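Local coordinates for teichoic acid biosynthesis protein F (Staphylococcus epidermidis, PDB 3L7I) that takes part in teichoic acid biosynthesis and, in its modelled part, folds as two Rossmann-like domains of the GT-B kind, at residues His444-Lys449 and Ser484-Ser489; Tyr509-Val514 and Met627-Ile632; Leu619-Ser624 and Gln637-Tyr642. All coordinates share one frame; numbering follows the deposited sequence.

Contact 1: residues His444-Lys449 and Ser484-Ser489; sequences HGTPLK and SPNRYS
The irregular loop 444-449 runs past the point where strand 481-484 turns into helix 487-496, and the CA atoms of Thr-446 and Ser-489 come within 5.9 Å of each other. Thr-446 faces this helix start. Its OG1, beside its own backbone N (chi1 -68°), takes a nearly straight bond, 166° at the hydrogen, from Asn-486 ND2 at 3.1 Å, with OG1 close to the amide plane. ND2 also donates to Phe-698 O, so both sides of the amide have work: Asn-486 is the N-cap of helix 487-496, and its OD1 accepts the capping bond in plane from Ser-489 N at 3.0 Å and, from above the carbonyl plane, a bond from Ser-489 OG. This is a loop-to-helix joint in the first of the two Rossmann-like domains of the modelled GT-B fold, where loops following parallel strands gather at one end of the sheet. Pro-485 lays CB and CG against Thr-446 OG1, and Pro-447 CD sits 3.2 Å from Ser-489 OG. Tyr-488, CG anti to its backbone N (chi1 159°), swings its ring toward the loop; Thr-446 CG2 meets the ring rim at CE2, 3.3 Å away. At the tip, Tyr-488 OH donates to Pro-447 O over 2.7 Å, in the plane of that carbonyl.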
loop_
_atom_site.group_PDB
_atom_site.type_symbol
_atom_site.label_atom_id
_atom_site.label_comp_id
_atom_site.label_asym_id
_atom_site.label_seq_id
_atom_site.Cartn_x
_atom_site.Cartn_y
_atom_site.Cartn_z
ATOM N N HIS A 444 11.283 34.161 -27.681
ATOM C CA HIS A 444 10.397 34.750 -28.668
ATOM C C HIS A 444 10.440 36.274 -28.654
ATOM O O HIS A 444 9.395 36.925 -28.661
ATOM C CB HIS A 444 8.965 34.291 -28.400
ATOM C CG HIS A 444 8.569 34.452 -26.973
ATOM N ND1 HIS A 444 8.516 33.398 -26.095
ATOM C CD2 HIS A 444 8.287 35.561 -26.252
ATOM C CE1 HIS A 444 8.174 33.840 -24.894
ATOM N NE2 HIS A 444 8.038 35.147 -24.963
ATOM N N GLY A 445 11.623 36.863 -28.613
ATOM C CA GLY A 445 11.681 38.298 -28.813
ATOM C C GLY A 445 12.522 39.141 -27.885
ATOM O O GLY A 445 12.679 38.823 -26.712
ATOM N N THR A 446 13.056 40.227 -28.435
ATOM C CA THR A 446 13.837 41.180 -27.674
ATOM C C THR A 446 12.967 41.762 -26.579
ATOM O O THR A 446 11.886 42.277 -26.865
ATOM C CB THR A 446 14.338 42.351 -28.554
ATOM O OG1 THR A 446 15.310 41.882 -29.504
ATOM C CG2 THR A 446 14.972 43.412 -27.683
ATOM N N PRO A 447 13.428 41.688 -25.316
ATOM C CA PRO A 447 12.549 42.121 -24.226
ATOM C C PRO A 447 12.474 43.633 -24.167
ATOM O O PRO A 447 13.468 44.314 -24.400
ATOM C CB PRO A 447 13.241 41.581 -22.972
ATOM C CG PRO A 447 14.258 40.628 -23.459
ATOM C CD PRO A 447 14.685 41.125 -24.804
ATOM N N LEU A 448 11.278 44.141 -23.891
ATOM C CA LEU A 448 11.087 45.540 -23.554
ATOM C C LEU A 448 10.664 45.581 -22.092
ATOM O O LEU A 448 11.118 46.432 -21.330
ATOM C CB LEU A 448 10.012 46.158 -24.432
ATOM C CG LEU A 448 9.431 47.474 -23.934
ATOM C CD1 LEU A 448 10.296 48.608 -24.417
ATOM C CD2 LEU A 448 7.996 47.644 -24.400
ATOM N N LYS A 449 9.815 44.643 -21.697
ATOM C CA LYS A 449 9.376 44.557 -20.314
ATOM C C LYS A 449 10.287 43.625 -19.488
ATOM O O LYS A 449 10.762 42.600 -19.980
ATOM C CB LYS A 449 7.910 44.072 -20.247
ATOM C CG LYS A 449 6.866 45.037 -20.849
ATOM C CD LYS A 449 5.599 44.299 -21.341
ATOM C CE LYS A 449 4.466 45.251 -21.801
ATOM N NZ LYS A 449 3.507 45.635 -20.676
ATOM N N SER A 484 19.960 34.583 -29.174
ATOM C CA SER A 484 19.905 36.015 -28.894
ATOM C C SER A 484 19.865 36.857 -30.166
ATOM O O SER A 484 20.600 36.582 -31.129
ATOM C CB SER A 484 21.082 36.452 -28.024
ATOM O OG SER A 484 20.928 37.793 -27.592
ATOM N N PRO A 485 19.003 37.889 -30.173
ATOM C CA PRO A 485 18.796 38.832 -31.278
ATOM C C PRO A 485 19.822 39.976 -31.307
ATOM O O PRO A 485 20.070 40.537 -32.382
ATOM C CB PRO A 485 17.400 39.408 -31.003
ATOM C CG PRO A 485 16.829 38.603 -29.917
ATOM C CD PRO A 485 17.977 38.045 -29.139
ATOM N N ASN A 486 20.399 40.314 -30.154
ATOM C CA ASN A 486 21.301 41.466 -30.033
ATOM C C ASN A 486 22.066 41.477 -28.706
ATOM O O ASN A 486 21.712 40.759 -27.780
ATOM C CB ASN A 486 20.521 42.778 -30.205
ATOM C CG ASN A 486 19.095 42.675 -29.690
ATOM O OD1 ASN A 486 18.848 42.664 -28.481
ATOM N ND2 ASN A 486 18.147 42.584 -30.611
ATOM N N ARG A 487 23.107 42.300 -28.609
ATOM C CA ARG A 487 23.912 42.340 -27.395
ATOM C C ARG A 487 23.087 42.752 -26.192
ATOM O O ARG A 487 23.275 42.238 -25.097
ATOM C CB ARG A 487 25.106 43.270 -27.554
ATOM C CG ARG A 487 26.096 43.124 -26.424
ATOM C CD ARG A 487 26.636 41.696 -26.346
ATOM N NE ARG A 487 28.054 41.626 -26.707
ATOM C CZ ARG A 487 28.543 41.092 -27.829
ATOM N NH1 ARG A 487 27.729 40.552 -28.735
ATOM N NH2 ARG A 487 29.861 41.095 -28.039
ATOM N N TYR A 488 22.175 43.688 -26.417
ATOM C CA TYR A 488 21.212 44.139 -25.414
ATOM C C TYR A 488 20.373 42.995 -24.867
ATOM O O TYR A 488 20.165 42.891 -23.669
ATOM C CB TYR A 488 20.337 45.203 -26.053
ATOM C CG TYR A 488 18.992 45.476 -25.427
ATOM C CD1 TYR A 488 18.823 46.519 -24.530
ATOM C CD2 TYR A 488 17.872 44.742 -25.799
ATOM C CE1 TYR A 488 17.589 46.790 -23.984
ATOM C CE2 TYR A 488 16.636 45.006 -25.260
ATOM C CZ TYR A 488 16.498 46.033 -24.359
ATOM O OH TYR A 488 15.259 46.303 -23.823
ATOM N N SER A 489 19.903 42.123 -25.744
ATOM C CA SER A 489 19.203 40.930 -25.289
ATOM C C SER A 489 20.135 39.967 -24.555
ATOM O O SER A 489 19.780 39.449 -23.510
ATOM C CB SER A 489 18.492 40.226 -26.450
ATOM O OG SER A 489 17.235 40.827 -26.709
#

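Contact 2: residues Tyr509-Val514 and Met627-Ile632; sequences YPRNDV and MFDYGI
Here the two Rossmann-like domains of the GT-B fold meet: 509-514 follows the last strand, 504-506, of the first sheet and leads into helix 513-517, while 627-632 runs from helix 626-630 of the second domain into a 3-10 turn. The closest CA pair is Asn-512 and Asp-629, 7.0 Å apart, and these two residues carry most of the contact, with Ile-632 third.

Asp-629 is the polar centre. Its CG lies beside the backbone N (chi1 -67°), which directs the carboxylate across the junction. Arg-511 NH2 forms a salt bridge to Asp-629 OD2 at 2.7 Å, with Asp-629 CG near the guanidinium plane; the same nitrogen is 2.8 Å from OD1. One nitrogen thus straddles both oxygens, and the guanidinium and carboxylate planes are turned 65° apart, unlike a flat, two-nitrogen fork. The arginine chain reaches there by bending at chi2 and chi3, and its NE makes a further salt bridge to Asp-367. Tyr-509 CD2 lies over one guanidinium face, offset toward the rim. The salt bridge and the amide N-H would be expected to stabilise the charged form of this buried carboxylate, offsetting the cost of burial.

Asn-512 reaches the same oxygen from a different direction. Its ND2 donates to Asp-629 OD2 over 3.2 Å, with 150° at the hydrogen, in the amide plane and onto the oxygen's anti lone pair. OD2 is therefore gripped by two residues of 509-514. A weak bond from ND2 to Asp-702 is its second link.

Ile-632 adds an apolar contact beside this polar cluster. Extended along chi2, it crosses the amide obliquely, and only the tip of its chain does the touching: CD1 rests 3.5 Å from Asn-512 ND2 and 3.6 Å from Asn-512 CB.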
loop_
_atom_site.group_PDB
_atom_site.type_symbol
_atom_site.label_atom_id
_atom_site.label_comp_id
_atom_site.label_asym_id
_atom_site.label_seq_id
_atom_site.Cartn_x
_atom_site.Cartn_y
_atom_site.Cartn_z
ATOM N N TYR A 509 16.740 35.917 -34.853
ATOM C CA TYR A 509 15.598 35.002 -34.823
ATOM C C TYR A 509 15.350 34.308 -36.159
ATOM O O TYR A 509 15.284 34.948 -37.215
ATOM C CB TYR A 509 14.342 35.730 -34.354
ATOM C CG TYR A 509 14.348 35.991 -32.884
ATOM C CD1 TYR A 509 14.546 34.946 -32.000
ATOM C CD2 TYR A 509 14.158 37.267 -32.369
ATOM C CE1 TYR A 509 14.562 35.145 -30.647
ATOM C CE2 TYR A 509 14.169 37.482 -30.998
ATOM C CZ TYR A 509 14.377 36.406 -30.140
ATOM O OH TYR A 509 14.408 36.544 -28.767
ATOM N N PRO A 510 15.233 32.981 -36.119
ATOM C CA PRO A 510 14.913 32.276 -37.359
ATOM C C PRO A 510 13.639 32.836 -37.984
ATOM O O PRO A 510 13.526 32.897 -39.213
ATOM C CB PRO A 510 14.708 30.836 -36.877
ATOM C CG PRO A 510 15.665 30.717 -35.748
ATOM C CD PRO A 510 15.601 32.058 -35.036
ATOM N N ARG A 511 12.698 33.249 -37.132
ATOM C CA ARG A 511 11.393 33.736 -37.566
ATOM C C ARG A 511 11.552 35.047 -38.299
ATOM O O ARG A 511 10.638 35.490 -39.002
ATOM C CB ARG A 511 10.511 33.989 -36.356
ATOM C CG ARG A 511 11.195 34.872 -35.351
ATOM C CD ARG A 511 10.316 35.982 -34.868
ATOM N NE ARG A 511 9.859 35.705 -33.516
ATOM C CZ ARG A 511 9.728 36.632 -32.565
ATOM N NH1 ARG A 511 9.308 36.277 -31.347
ATOM N NH2 ARG A 511 10.021 37.908 -32.829
ATOM N N ASN A 512 12.711 35.675 -38.105
ATOM C CA ASN A 512 13.012 36.962 -38.716
ATOM C C ASN A 512 13.689 36.816 -40.077
ATOM O O ASN A 512 13.759 37.780 -40.837
ATOM C CB ASN A 512 13.866 37.827 -37.779
ATOM C CG ASN A 512 13.053 38.478 -36.653
ATOM O OD1 ASN A 512 11.826 38.493 -36.684
ATOM N ND2 ASN A 512 13.755 39.023 -35.649
ATOM N N ASP A 513 14.156 35.604 -40.384
ATOM C CA ASP A 513 14.866 35.312 -41.632
ATOM C C ASP A 513 14.184 35.968 -42.836
ATOM O O ASP A 513 14.811 36.743 -43.578
ATOM C CB ASP A 513 14.984 33.795 -41.865
ATOM C CG ASP A 513 16.149 33.140 -41.084
ATOM O OD1 ASP A 513 16.954 33.870 -40.452
ATOM O OD2 ASP A 513 16.254 31.881 -41.118
ATOM N N VAL A 514 12.898 35.662 -43.020
ATOM C CA VAL A 514 12.112 36.205 -44.136
ATOM C C VAL A 514 12.169 37.740 -44.257
ATOM O O VAL A 514 12.051 38.273 -45.358
ATOM C CB VAL A 514 10.614 35.767 -44.063
ATOM C CG1 VAL A 514 10.345 34.526 -44.884
ATOM C CG2 VAL A 514 10.203 35.567 -42.632
ATOM N N MET A 627 8.183 45.748 -31.991
ATOM C CA MET A 627 8.894 46.838 -32.640
ATOM C C MET A 627 10.326 46.417 -33.002
ATOM O O MET A 627 10.899 46.905 -33.978
ATOM C CB MET A 627 8.894 48.083 -31.764
ATOM C CG MET A 627 9.414 47.838 -30.382
ATOM S SD MET A 627 9.696 49.395 -29.546
ATOM C CE MET A 627 10.383 48.822 -27.985
ATOM N N PHE A 628 10.896 45.505 -32.220
ATOM C CA PHE A 628 12.275 45.115 -32.429
ATOM C C PHE A 628 12.369 44.211 -33.639
ATOM O O PHE A 628 13.437 44.078 -34.233
ATOM C CB PHE A 628 12.848 44.388 -31.213
ATOM C CG PHE A 628 12.935 45.228 -29.976
ATOM C CD1 PHE A 628 13.737 46.347 -29.936
ATOM C CD2 PHE A 628 12.237 44.881 -28.842
ATOM C CE1 PHE A 628 13.829 47.109 -28.804
ATOM C CE2 PHE A 628 12.330 45.643 -27.702
ATOM C CZ PHE A 628 13.125 46.756 -27.686
ATOM N N ASP A 629 11.266 43.566 -33.993
ATOM C CA ASP A 629 11.255 42.685 -35.148
ATOM C C ASP A 629 11.088 43.520 -36.397
ATOM O O ASP A 629 11.901 43.464 -37.331
ATOM C CB ASP A 629 10.086 41.706 -35.067
ATOM C CG ASP A 629 10.226 40.721 -33.926
ATOM O OD1 ASP A 629 9.267 40.613 -33.128
ATOM O OD2 ASP A 629 11.291 40.057 -33.825
ATOM N N TYR A 630 10.014 44.299 -36.400
ATOM C CA TYR A 630 9.625 45.096 -37.555
ATOM C C TYR A 630 10.762 46.017 -37.980
ATOM O O TYR A 630 10.900 46.343 -39.156
ATOM C CB TYR A 630 8.354 45.874 -37.234
ATOM C CG TYR A 630 7.838 46.647 -38.384
ATOM C CD1 TYR A 630 7.263 46.007 -39.465
ATOM C CD2 TYR A 630 7.938 48.024 -38.412
ATOM C CE1 TYR A 630 6.790 46.741 -40.564
ATOM C CE2 TYR A 630 7.474 48.763 -39.495
ATOM C CZ TYR A 630 6.899 48.117 -40.559
ATOM O OH TYR A 630 6.442 48.838 -41.622
ATOM N N GLY A 631 11.594 46.391 -37.010
ATOM C CA GLY A 631 12.728 47.283 -37.218
ATOM C C GLY A 631 13.785 46.803 -38.202
ATOM O O GLY A 631 14.570 47.591 -38.724
ATOM N N ILE A 632 13.815 45.508 -38.469
ATOM C CA ILE A 632 14.738 45.016 -39.456
ATOM C C ILE A 632 14.428 45.649 -40.811
ATOM O O ILE A 632 15.323 45.807 -41.652
ATOM C CB ILE A 632 14.651 43.503 -39.583
ATOM C CG1 ILE A 632 15.022 42.834 -38.249
ATOM C CG2 ILE A 632 15.537 43.029 -40.724
ATOM C CD1 ILE A 632 14.611 41.362 -38.156
#

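Contact 3: residues Leu619-Ser624 and Gln637-Tyr642; sequences LITDYS and QFFFAY. With SO4 (sulfate ion), chain G.
Strands 619-621 and 637-640 lie side by side and parallel in the sheet of the second Rossmann-like domain, as neighbours in a beta-alpha-beta crossover through helix 626-630; their axes are 4.7 Å apart. Three backbone bonds stitch them together. Phe-638 N donates to Leu-619 O (2.9 Å), nearly along the C=O axis. Thr-621 N reaches Phe-638 O (3.1 Å) almost straight, 170° at the hydrogen, though from above the carbonyl plane. Phe-640 N closes the ladder on Thr-621 O (3.0 Å). The N and O of Ile-620 turn the other way, to strand 539-543 and its continuation, so both sides of strand 619-621 are bonded.

On the face beneath helix 626-630, Thr-621 and Phe-639 point the same way, and Thr-621 CG2 lies 3.4 Å from Phe-639 CE1. Thr-621 OG1, anti to its backbone N, bonds to Ala-544 O. Beside them Leu-619 runs alongside Gln-637, whose NE2 donates to Met-627 O. Ile-620 and Phe-638 occupy the other face, where the phenyl ring packs on helix 670-677.

Beyond the strand Asp-622 is richly satisfied. Its OD2 accepts from Tyr-623 N and bonds to Thr-546 OG1; OD1 has a salt bridge from Arg-548 and a water at 2.8 Å, which also donates to Phe-640 O. Tyr-623 OH, which touches Ala-641 CB, bonds to Asp-643.

At the end of the segment Ser-624 OG accepts from Val-626 N, capping it, and donates to sulfate O4 at 3.2 Å; Ser-625 N also binds this sulfate. An anion, probably from the crystallisation liquor, held by a hydroxyl and a backbone N-H at a helix start, is consistent with a spot that can accept negative charge where the strand ends.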
loop_
_atom_site.group_PDB
_atom_site.type_symbol
_atom_site.label_atom_id
_atom_site.label_comp_id
_atom_site.label_asym_id
_atom_site.label_seq_id
_atom_site.Cartn_x
_atom_site.Cartn_y
_atom_site.Cartn_z
ATOM N N LEU A 619 4.261 50.361 -38.993
ATOM C CA LEU A 619 3.750 49.658 -37.820
ATOM C C LEU A 619 3.203 50.664 -36.811
ATOM O O LEU A 619 3.845 51.678 -36.523
ATOM C CB LEU A 619 4.875 48.866 -37.160
ATOM C CG LEU A 619 4.414 47.528 -36.567
ATOM C CD1 LEU A 619 5.421 46.957 -35.586
ATOM C CD2 LEU A 619 3.056 47.672 -35.924
ATOM N N ILE A 620 2.023 50.417 -36.261
ATOM C CA ILE A 620 1.612 51.210 -35.109
ATOM C C ILE A 620 1.515 50.259 -33.942
ATOM O O ILE A 620 0.845 49.219 -34.021
ATOM C CB ILE A 620 0.265 51.912 -35.302
ATOM C CG1 ILE A 620 0.270 52.713 -36.595
ATOM C CG2 ILE A 620 -0.041 52.823 -34.117
ATOM C CD1 ILE A 620 -1.017 53.452 -36.815
ATOM N N THR A 621 2.199 50.606 -32.860
ATOM C CA THR A 621 2.193 49.760 -31.686
ATOM C C THR A 621 2.308 50.636 -30.429
ATOM O O THR A 621 2.125 51.854 -30.513
ATOM C CB THR A 621 3.305 48.730 -31.796
ATOM O OG1 THR A 621 3.146 47.766 -30.759
ATOM C CG2 THR A 621 4.675 49.399 -31.689
ATOM N N ASP A 622 2.558 50.036 -29.266
ATOM C CA ASP A 622 2.800 50.829 -28.064
ATOM C C ASP A 622 3.938 50.301 -27.205
ATOM O O ASP A 622 5.032 50.855 -27.247
ATOM C CB ASP A 622 1.529 51.012 -27.238
ATOM C CG ASP A 622 0.738 49.750 -27.114
ATOM O OD1 ASP A 622 -0.379 49.716 -27.648
ATOM O OD2 ASP A 622 1.221 48.782 -26.489
ATOM N N TYR A 623 3.678 49.247 -26.424
ATOM C CA TYR A 623 4.701 48.607 -25.603
ATOM C C TYR A 623 4.838 47.161 -26.030
ATOM O O TYR A 623 4.288 46.266 -25.406
ATOM C CB TYR A 623 4.300 48.645 -24.125
ATOM C CG TYR A 623 3.525 49.869 -23.789
ATOM C CD1 TYR A 623 2.180 49.788 -23.455
ATOM C CD2 TYR A 623 4.127 51.132 -23.861
ATOM C CE1 TYR A 623 1.454 50.933 -23.175
ATOM C CE2 TYR A 623 3.414 52.281 -23.589
ATOM C CZ TYR A 623 2.076 52.184 -23.243
ATOM O OH TYR A 623 1.357 53.329 -22.965
ATOM N N SER A 624 5.573 46.896 -27.089
ATOM C CA SER A 624 5.627 45.529 -27.548
ATOM C C SER A 624 6.972 45.207 -28.125
ATOM O O SER A 624 7.590 46.031 -28.799
ATOM C CB SER A 624 4.545 45.278 -28.591
ATOM O OG SER A 624 4.643 43.959 -29.087
ATOM N N GLN A 637 7.807 53.508 -37.692
ATOM C CA GLN A 637 6.920 52.998 -36.661
ATOM C C GLN A 637 6.330 54.190 -35.914
ATOM O O GLN A 637 6.923 55.268 -35.908
ATOM C CB GLN A 637 7.650 52.065 -35.695
ATOM C CG GLN A 637 8.556 51.049 -36.357
ATOM C CD GLN A 637 8.921 49.898 -35.431
ATOM O OE1 GLN A 637 8.179 49.579 -34.494
ATOM N NE2 GLN A 637 10.056 49.250 -35.701
ATOM N N PHE A 638 5.149 53.987 -35.330
ATOM C CA PHE A 638 4.463 54.969 -34.495
ATOM C C PHE A 638 4.110 54.304 -33.178
ATOM O O PHE A 638 4.018 53.069 -33.095
ATOM C CB PHE A 638 3.178 55.444 -35.164
ATOM C CG PHE A 638 3.405 56.253 -36.403
ATOM C CD1 PHE A 638 3.547 57.645 -36.332
ATOM C CD2 PHE A 638 3.483 55.638 -37.649
ATOM C CE1 PHE A 638 3.755 58.404 -37.479
ATOM C CE2 PHE A 638 3.691 56.401 -38.788
ATOM C CZ PHE A 638 3.824 57.777 -38.703
ATOM N N PHE A 639 3.887 55.117 -32.156
ATOM C CA PHE A 639 3.697 54.606 -30.813
ATOM C C PHE A 639 2.580 55.336 -30.124
ATOM O O PHE A 639 2.761 56.408 -29.563
ATOM C CB PHE A 639 5.014 54.676 -30.042
ATOM C CG PHE A 639 6.088 53.883 -30.697
ATOM C CD1 PHE A 639 6.150 52.498 -30.514
ATOM C CD2 PHE A 639 6.962 54.486 -31.587
ATOM C CE1 PHE A 639 7.109 51.733 -31.164
ATOM C CE2 PHE A 639 7.923 53.727 -32.243
ATOM C CZ PHE A 639 8.003 52.347 -32.026
ATOM N N PHE A 640 1.407 54.740 -30.200
ATOM C CA PHE A 640 0.187 55.346 -29.710
ATOM C C PHE A 640 -0.011 55.011 -28.219
ATOM O O PHE A 640 -0.903 54.254 -27.839
ATOM C CB PHE A 640 -0.943 54.817 -30.571
ATOM C CG PHE A 640 -2.276 55.305 -30.188
ATOM C CD1 PHE A 640 -3.360 54.446 -30.209
ATOM C CD2 PHE A 640 -2.474 56.621 -29.832
ATOM C CE1 PHE A 640 -4.635 54.895 -29.872
ATOM C CE2 PHE A 640 -3.749 57.081 -29.494
ATOM C CZ PHE A 640 -4.828 56.216 -29.508
ATOM N N ALA A 641 0.847 55.573 -27.382
ATOM C CA ALA A 641 0.757 55.378 -25.942
ATOM C C ALA A 641 -0.322 56.266 -25.312
ATOM O O ALA A 641 -0.021 57.277 -24.691
ATOM C CB ALA A 641 2.110 55.641 -25.290
ATOM N N TYR A 642 -1.580 55.880 -25.461
ATOM C CA TYR A 642 -2.665 56.700 -24.951
ATOM C C TYR A 642 -2.784 56.611 -23.441
ATOM O O TYR A 642 -3.201 57.563 -22.788
ATOM C CB TYR A 642 -3.988 56.347 -25.631
ATOM C CG TYR A 642 -4.390 54.894 -25.550
ATOM C CD1 TYR A 642 -4.093 54.010 -26.590
ATOM C CD2 TYR A 642 -5.093 54.411 -24.459
ATOM C CE1 TYR A 642 -4.463 52.681 -26.536
ATOM C CE2 TYR A 642 -5.472 53.080 -24.386
ATOM C CZ TYR A 642 -5.157 52.214 -25.429
ATOM O OH TYR A 642 -5.540 50.885 -25.352
HETATM S S SO4 G . 5.329 42.001 -25.420
HETATM O O1 SO4 G . 3.894 41.717 -25.561
HETATM O O2 SO4 G . 5.508 43.183 -24.572
HETATM O O3 SO4 G . 6.015 40.864 -24.805
HETATM O O4 SO4 G . 5.902 42.245 -26.743
HETATM O O HOH W 1 -1.974 51.516 -29.115
#

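Along the chain contact 1 closes before contacts 2 and 3 open, whereas the latter two interleave, because strand 618-621, helix 626-630 and strand 637-640 form one beta-alpha-beta unit. Contact 1 belongs to the first Rossmann-like domain of the modelled part, with its seven-stranded sheet, contact 3 to the six-stranded sheet of the second, and contact 2 spans both. Centres are about 11 Å apart for contacts 1 and 2, about 17 Å for 2 and 3, and about 18 Å for 1 and 3. The loop 444-449 ties all three together: His-444 O probably bonds to Arg-511 NH1, and Leu-448 packs on Tyr-623. The three contacts thus form a continuous path across the domain interface.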